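Local coordinates for minor structural protein 4 (PDB 5E7T) that probably serves as a structural component of the baseplate at the tail tip of the lactococcal phage Tuc2009, at residues A[8-13]-A[91-96]. Residues are numbered along the deposited sequence; the frame is centred on the assembly and turned at random.
Sequences IEHDSE and FVIEGA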
loop_
_atom_site.group_PDB
_atom_site.type_symbol
_atom_site.label_atom_id
_atom_site.label_comp_id
_atom_site.label_asym_id
_atom_site.label_seq_id
_atom_site.Cartn_x
_atom_site.Cartn_y
_atom_site.Cartn_z
ATOM N N ILE A 8 -18.643 -0.240 30.546
ATOM C CA ILE A 8 -18.376 -1.011 29.338
ATOM C C ILE A 8 -17.143 -1.851 29.584
ATOM O O ILE A 8 -16.040 -1.315 29.739
ATOM C CB ILE A 8 -18.254 -0.153 28.059
ATOM C CG1 ILE A 8 -19.565 0.563 27.758
ATOM C CG2 ILE A 8 -17.843 -1.028 26.876
ATOM C CD1 ILE A 8 -19.408 1.709 26.872
ATOM N N GLU A 9 -17.354 -3.174 29.639
ATOM C CA GLU A 9 -16.347 -4.205 29.821
ATOM C C GLU A 9 -15.876 -4.646 28.456
ATOM O O GLU A 9 -16.706 -4.953 27.602
ATOM C CB GLU A 9 -16.955 -5.388 30.572
ATOM C CG GLU A 9 -17.073 -5.172 32.068
ATOM C CD GLU A 9 -17.684 -6.327 32.835
ATOM O OE1 GLU A 9 -17.675 -7.477 32.327
ATOM O OE2 GLU A 9 -18.167 -6.072 33.962
ATOM N N HIS A 10 -14.561 -4.687 28.238
ATOM C CA HIS A 10 -13.985 -5.052 26.940
ATOM C C HIS A 10 -12.802 -6.041 27.018
ATOM O O HIS A 10 -12.400 -6.457 28.108
ATOM C CB HIS A 10 -13.572 -3.780 26.195
ATOM C CG HIS A 10 -12.520 -3.011 26.931
ATOM N ND1 HIS A 10 -12.840 -2.168 27.976
ATOM C CD2 HIS A 10 -11.183 -3.038 26.787
ATOM C CE1 HIS A 10 -11.691 -1.711 28.427
ATOM N NE2 HIS A 10 -10.668 -2.219 27.750
ATOM N N ASP A 11 -12.233 -6.384 25.852
ATOM C CA ASP A 11 -11.121 -7.326 25.733
ATOM C C ASP A 11 -9.734 -6.696 25.543
ATOM O O ASP A 11 -8.778 -7.449 25.374
ATOM C CB ASP A 11 -11.401 -8.328 24.605
ATOM C CG ASP A 11 -11.550 -7.745 23.215
ATOM O OD1 ASP A 11 -11.626 -6.500 23.093
ATOM O OD2 ASP A 11 -11.640 -8.537 22.247
ATOM N N SER A 12 -9.607 -5.348 25.558
ATOM C CA SER A 12 -8.323 -4.662 25.395
ATOM C C SER A 12 -7.589 -4.521 26.710
ATOM O O SER A 12 -8.184 -4.322 27.785
ATOM C CB SER A 12 -8.498 -3.290 24.744
ATOM O OG SER A 12 -7.291 -2.543 24.669
ATOM N N GLU A 13 -6.266 -4.562 26.620
ATOM C CA GLU A 13 -5.479 -4.379 27.830
ATOM C C GLU A 13 -5.182 -2.912 27.994
ATOM O O GLU A 13 -4.369 -2.536 28.824
ATOM C CB GLU A 13 -4.199 -5.206 27.770
ATOM C CG GLU A 13 -4.431 -6.680 28.020
ATOM C CD GLU A 13 -4.999 -7.061 29.371
ATOM O OE1 GLU A 13 -4.671 -6.401 30.388
ATOM O OE2 GLU A 13 -5.745 -8.065 29.410
ATOM N N PHE A 91 -23.293 3.818 22.479
ATOM C CA PHE A 91 -21.899 3.911 22.934
ATOM C C PHE A 91 -21.022 3.190 21.928
ATOM O O PHE A 91 -21.166 1.993 21.759
ATOM C CB PHE A 91 -21.755 3.271 24.329
ATOM C CG PHE A 91 -22.600 3.920 25.407
ATOM C CD1 PHE A 91 -23.969 3.669 25.491
ATOM C CD2 PHE A 91 -22.027 4.775 26.342
ATOM C CE1 PHE A 91 -24.750 4.283 26.471
ATOM C CE2 PHE A 91 -22.814 5.391 27.324
ATOM C CZ PHE A 91 -24.167 5.135 27.383
ATOM N N VAL A 92 -20.162 3.909 21.216
ATOM C CA VAL A 92 -19.316 3.260 20.220
ATOM C C VAL A 92 -17.892 3.205 20.725
ATOM O O VAL A 92 -17.254 4.260 20.897
ATOM C CB VAL A 92 -19.379 3.904 18.801
ATOM C CG1 VAL A 92 -18.613 3.071 17.782
ATOM C CG2 VAL A 92 -20.811 4.117 18.342
ATOM N N ILE A 93 -17.387 1.957 20.921
ATOM C CA ILE A 93 -16.016 1.640 21.347
ATOM C C ILE A 93 -15.075 1.695 20.131
ATOM O O ILE A 93 -15.521 1.486 18.995
ATOM C CB ILE A 93 -15.967 0.259 22.037
ATOM C CG1 ILE A 93 -14.716 0.109 22.923
ATOM C CG2 ILE A 93 -16.106 -0.891 21.017
ATOM C CD1 ILE A 93 -14.794 -0.969 23.985
ATOM N N GLU A 94 -13.785 1.964 20.370
ATOM C CA GLU A 94 -12.781 1.988 19.320
ATOM C C GLU A 94 -11.588 1.170 19.772
ATOM O O GLU A 94 -11.037 1.429 20.835
ATOM C CB GLU A 94 -12.366 3.431 19.004
ATOM C CG GLU A 94 -11.571 3.599 17.713
ATOM C CD GLU A 94 -10.898 4.943 17.482
ATOM O OE1 GLU A 94 -11.308 5.950 18.106
ATOM O OE2 GLU A 94 -9.970 4.990 16.641
ATOM N N GLY A 95 -11.224 0.168 18.986
ATOM C CA GLY A 95 -10.052 -0.654 19.269
ATOM C C GLY A 95 -10.202 -1.828 20.207
ATOM O O GLY A 95 -9.194 -2.389 20.656
ATOM N N ALA A 96 -11.443 -2.228 20.495
ATOM C CA ALA A 96 -11.736 -3.377 21.353
ATOM C C ALA A 96 -13.125 -3.898 21.035
ATOM O O ALA A 96 -13.853 -3.296 20.232
ATOM C CB ALA A 96 -11.642 -2.982 22.831
#
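Ile8 and Phe91 meet where strands 4-10 and 87-94 face one another without sharing backbone hydrogen bonds. The local axes come no closer than 10.2 Å and are inclined by 28°, their chains running roughly the same way. Both strands belong to one antiparallel sheet, with 17-24, 45-55 and 58-63 between them; the sheet curls round to bring the two face to face, consistent with the sandwich-like packing of an immunoglobulin-like domain.

The contact is mainly apolar. CD1 at the end of Ile8 reaches Phe91 CB at 3.8 Å and passes near ring atoms CG and CD2, the two side chains crossing obliquely. The other branch, Ile8 CG2, lies 4.2 Å from CD1 of Ile93; chi1 of Ile93 (-160°) sets the direction of the branch that carries this methyl. That same Ile93 CD1 also packs against His10 CB at 3.8 Å, so one methyl bridges two alternate residues of strand 4-10. Val18 touches both Ile8 and Phe91, Ile98 both Ile8 and Ile93, and Pro16 adjoins His10, Ile93 and Ala96.

Further along, the methyl of Ala96 lies among His10, Asp11 and Ser12. Ala96 CB is 4.0 Å from His10 CD2 and 3.7 Å from Ser12 CB, with His10 CB also in contact.

Polar atoms enter at the loop end. Asp11 OD1 lies 3.5 Å from Ala96 CB; a chi1 of 62° swings the carboxylate carbon toward 91-96 from a CB that does not point there. Asp11 OD1 is hydrogen-bonded to Thr97 N, and Ser12 OG to Tyr14 N.

With no hydrogen bond directly joining 8-13 to 91-96, their association rests on methyl, methylene and ring carbons; the Asp11 carboxylate adds a polar tie just past 91-96, on the way into strand 98-103.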